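Local coordinates for protein malate dehydrogenase (Naegleria fowleri, PDB 6UM4) that probably catalyses the reversible, nicotinamide-dependent interconversion of malate and oxaloacetate, as malate dehydrogenases do, at residues 248-254 against 337-342. Residues are numbered along the deposited sequence; the frame is centred on the assembly and turned at random.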
loop_
_atom_site.group_PDB
_atom_site.type_symbol
_atom_site.label_atom_id
_atom_site.label_comp_id
_atom_site.label_asym_id
_atom_site.label_seq_id
_atom_site.Cartn_x
_atom_site.Cartn_y
_atom_site.Cartn_z
ATOM N N MET A 248 16.575 -2.300 -9.672
ATOM C CA MET A 248 15.171 -2.335 -10.081
ATOM C C MET A 248 14.905 -1.529 -11.350
ATOM O O MET A 248 15.019 -0.296 -11.349
ATOM C CB MET A 248 14.262 -1.809 -8.978
ATOM C CG MET A 248 12.828 -2.165 -9.294
ATOM S SD MET A 248 11.663 -1.727 -8.007
ATOM C CE MET A 248 11.679 0.063 -8.225
ATOM N N THR A 249 14.495 -2.214 -12.416
ATOM C CA THR A 249 13.918 -1.568 -13.596
ATOM C C THR A 249 12.461 -1.962 -13.783
ATOM O O THR A 249 11.865 -1.688 -14.838
ATOM C CB THR A 249 14.712 -1.934 -14.844
ATOM O OG1 THR A 249 14.832 -3.359 -14.904
ATOM C CG2 THR A 249 16.094 -1.322 -14.756
ATOM N N ARG A 250 11.888 -2.633 -12.780
ATOM C CA ARG A 250 10.539 -3.151 -12.893
ATOM C C ARG A 250 9.540 -2.029 -13.069
ATOM O O ARG A 250 8.475 -2.241 -13.648
ATOM C CB ARG A 250 10.202 -3.976 -11.645
ATOM C CG ARG A 250 8.838 -4.668 -11.671
ATOM C CD ARG A 250 8.645 -5.414 -12.988
ATOM N NE ARG A 250 7.416 -6.186 -12.976
ATOM C CZ ARG A 250 7.303 -7.420 -12.501
ATOM N NH1 ARG A 250 8.364 -8.048 -11.994
ATOM N NH2 ARG A 250 6.112 -8.021 -12.518
ATOM N N LEU A 251 9.852 -0.829 -12.561
ATOM C CA LEU A 251 8.911 0.272 -12.707
ATOM C C LEU A 251 8.936 0.805 -14.138
ATOM O O LEU A 251 7.881 1.101 -14.716
ATOM C CB LEU A 251 9.201 1.379 -11.694
ATOM C CG LEU A 251 8.186 2.519 -11.812
ATOM C CD1 LEU A 251 6.767 2.023 -11.533
ATOM C CD2 LEU A 251 8.533 3.760 -10.985
ATOM N N ASP A 252 10.129 0.937 -14.726
ATOM C CA ASP A 252 10.212 1.224 -16.155
ATOM C C ASP A 252 9.416 0.191 -16.944
ATOM O O ASP A 252 8.612 0.531 -17.828
ATOM C CB ASP A 252 11.667 1.255 -16.623
ATOM C CG ASP A 252 12.559 2.173 -15.780
ATOM O OD1 ASP A 252 12.241 3.364 -15.576
ATOM O OD2 ASP A 252 13.647 1.713 -15.373
ATOM N N HIS A 253 9.634 -1.082 -16.623
ATOM C CA HIS A 253 8.930 -2.177 -17.282
ATOM C C HIS A 253 7.416 -2.006 -17.193
ATOM O O HIS A 253 6.713 -2.013 -18.211
ATOM C CB HIS A 253 9.380 -3.497 -16.649
ATOM C CG HIS A 253 8.711 -4.704 -17.218
ATOM N ND1 HIS A 253 9.339 -5.549 -18.105
ATOM C CD2 HIS A 253 7.474 -5.217 -17.018
ATOM C CE1 HIS A 253 8.518 -6.530 -18.435
ATOM N NE2 HIS A 253 7.379 -6.356 -17.785
ATOM N N ASP A 254 6.902 -1.816 -15.978
ATOM C CA ASP A 254 5.467 -1.672 -15.803
ATOM C C ASP A 254 4.944 -0.404 -16.466
ATOM O O ASP A 254 3.776 -0.357 -16.874
ATOM C CB ASP A 254 5.105 -1.687 -14.301
ATOM C CG ASP A 254 5.300 -3.062 -13.664
ATOM O OD1 ASP A 254 5.386 -4.076 -14.410
ATOM O OD2 ASP A 254 5.395 -3.128 -12.412
ATOM N N ASP A 337 5.244 -0.337 -5.493
ATOM C CA ASP A 337 4.567 -1.424 -6.197
ATOM C C ASP A 337 5.537 -2.232 -7.066
ATOM O O ASP A 337 5.470 -3.465 -7.107
ATOM C CB ASP A 337 3.440 -0.870 -7.060
ATOM C CG ASP A 337 2.752 -1.950 -7.855
ATOM O OD1 ASP A 337 1.876 -2.643 -7.285
ATOM O OD2 ASP A 337 3.090 -2.108 -9.052
ATOM N N ALA A 338 6.402 -1.550 -7.817
ATOM C CA ALA A 338 7.388 -2.261 -8.635
ATOM C C ALA A 338 8.342 -3.086 -7.777
ATOM O O ALA A 338 8.746 -4.190 -8.173
ATOM C CB ALA A 338 8.170 -1.264 -9.486
ATOM N N ALA A 339 8.754 -2.553 -6.620
ATOM C CA ALA A 339 9.621 -3.328 -5.720
ATOM C C ALA A 339 8.905 -4.573 -5.207
ATOM O O ALA A 339 9.472 -5.665 -5.178
ATOM C CB ALA A 339 10.099 -2.474 -4.544
ATOM N N ILE A 340 7.651 -4.432 -4.788
ATOM C CA ILE A 340 6.907 -5.621 -4.388
ATOM C C ILE A 340 6.891 -6.628 -5.534
ATOM O O ILE A 340 7.227 -7.804 -5.354
ATOM C CB ILE A 340 5.483 -5.243 -3.944
ATOM C CG1 ILE A 340 5.527 -4.399 -2.667
ATOM C CG2 ILE A 340 4.677 -6.501 -3.666
ATOM C CD1 ILE A 340 6.063 -5.130 -1.435
ATOM N N LYS A 341 6.568 -6.168 -6.747
ATOM C CA LYS A 341 6.510 -7.104 -7.871
ATOM C C LYS A 341 7.885 -7.717 -8.159
ATOM O O LYS A 341 7.998 -8.921 -8.432
ATOM C CB LYS A 341 5.949 -6.418 -9.122
ATOM C CG LYS A 341 4.411 -6.183 -9.122
ATOM C CD LYS A 341 4.002 -5.444 -10.386
ATOM C CE LYS A 341 2.494 -5.469 -10.630
ATOM N NZ LYS A 341 1.730 -4.517 -9.763
ATOM N N HIS A 342 8.937 -6.900 -8.134
ATOM C CA HIS A 342 10.278 -7.418 -8.392
ATOM C C HIS A 342 10.642 -8.522 -7.400
ATOM O O HIS A 342 11.089 -9.603 -7.797
ATOM C CB HIS A 342 11.296 -6.278 -8.347
ATOM C CG HIS A 342 12.727 -6.727 -8.507
ATOM N ND1 HIS A 342 13.523 -6.316 -9.554
ATOM C CD2 HIS A 342 13.503 -7.536 -7.745
ATOM C CE1 HIS A 342 14.725 -6.857 -9.439
ATOM N NE2 HIS A 342 14.740 -7.607 -8.352
HETATM O O HOH W 1 13.552 -4.503 -11.964
#
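In this lactate/malate dehydrogenase fold, the last strand of the parallel Rossmann sheet runs into helix 250-264, whose first turn packs on helix 332-348. The short segments 250-254 and 337-342 cross at 104°, with their axes 9.0 Å apart. Ala-338 points into the crossing: its CB lies 3.6 Å from Leu-251 CB and also meets the SD of Met-248. The anti chi1 (-166°) and extended chi2 of Met-248 carry that sulfur to the backbone, 3.3 Å from Ala-339 N, and the bend at chi3 swings CE back toward Ala-338 CB (4.0 Å).

Farther along, Lys-341 CB sits 3.7 Å above the centre of one guanidinium face of Arg-250, the two side chains crossing at about a right angle. The bend at chi2 (49°) of Arg-250 contributes to this placement, and its NE donates in the guanidinium plane to Asp-254 OD1 at 3.3 Å, while NH1 forms a salt bridge with Asp-345. Asp-254 OD2 touches Lys-341 CD at 3.4 Å, but the ammonium turns to Asp-337 and to the carbonyl of Gly-153 of the second subunit. A water oxygen lies 3.0 Å from His-342 ND1, in the ring plane.

His-342 NE2 is hydrogen-bonded with Thr-246 OG1 on strand 245-247; Met-248, Ala-339 and His-342 pack against Leu-220 of strand 218-221, and Ala-339 also reaches Leu-113 of helix 108-118.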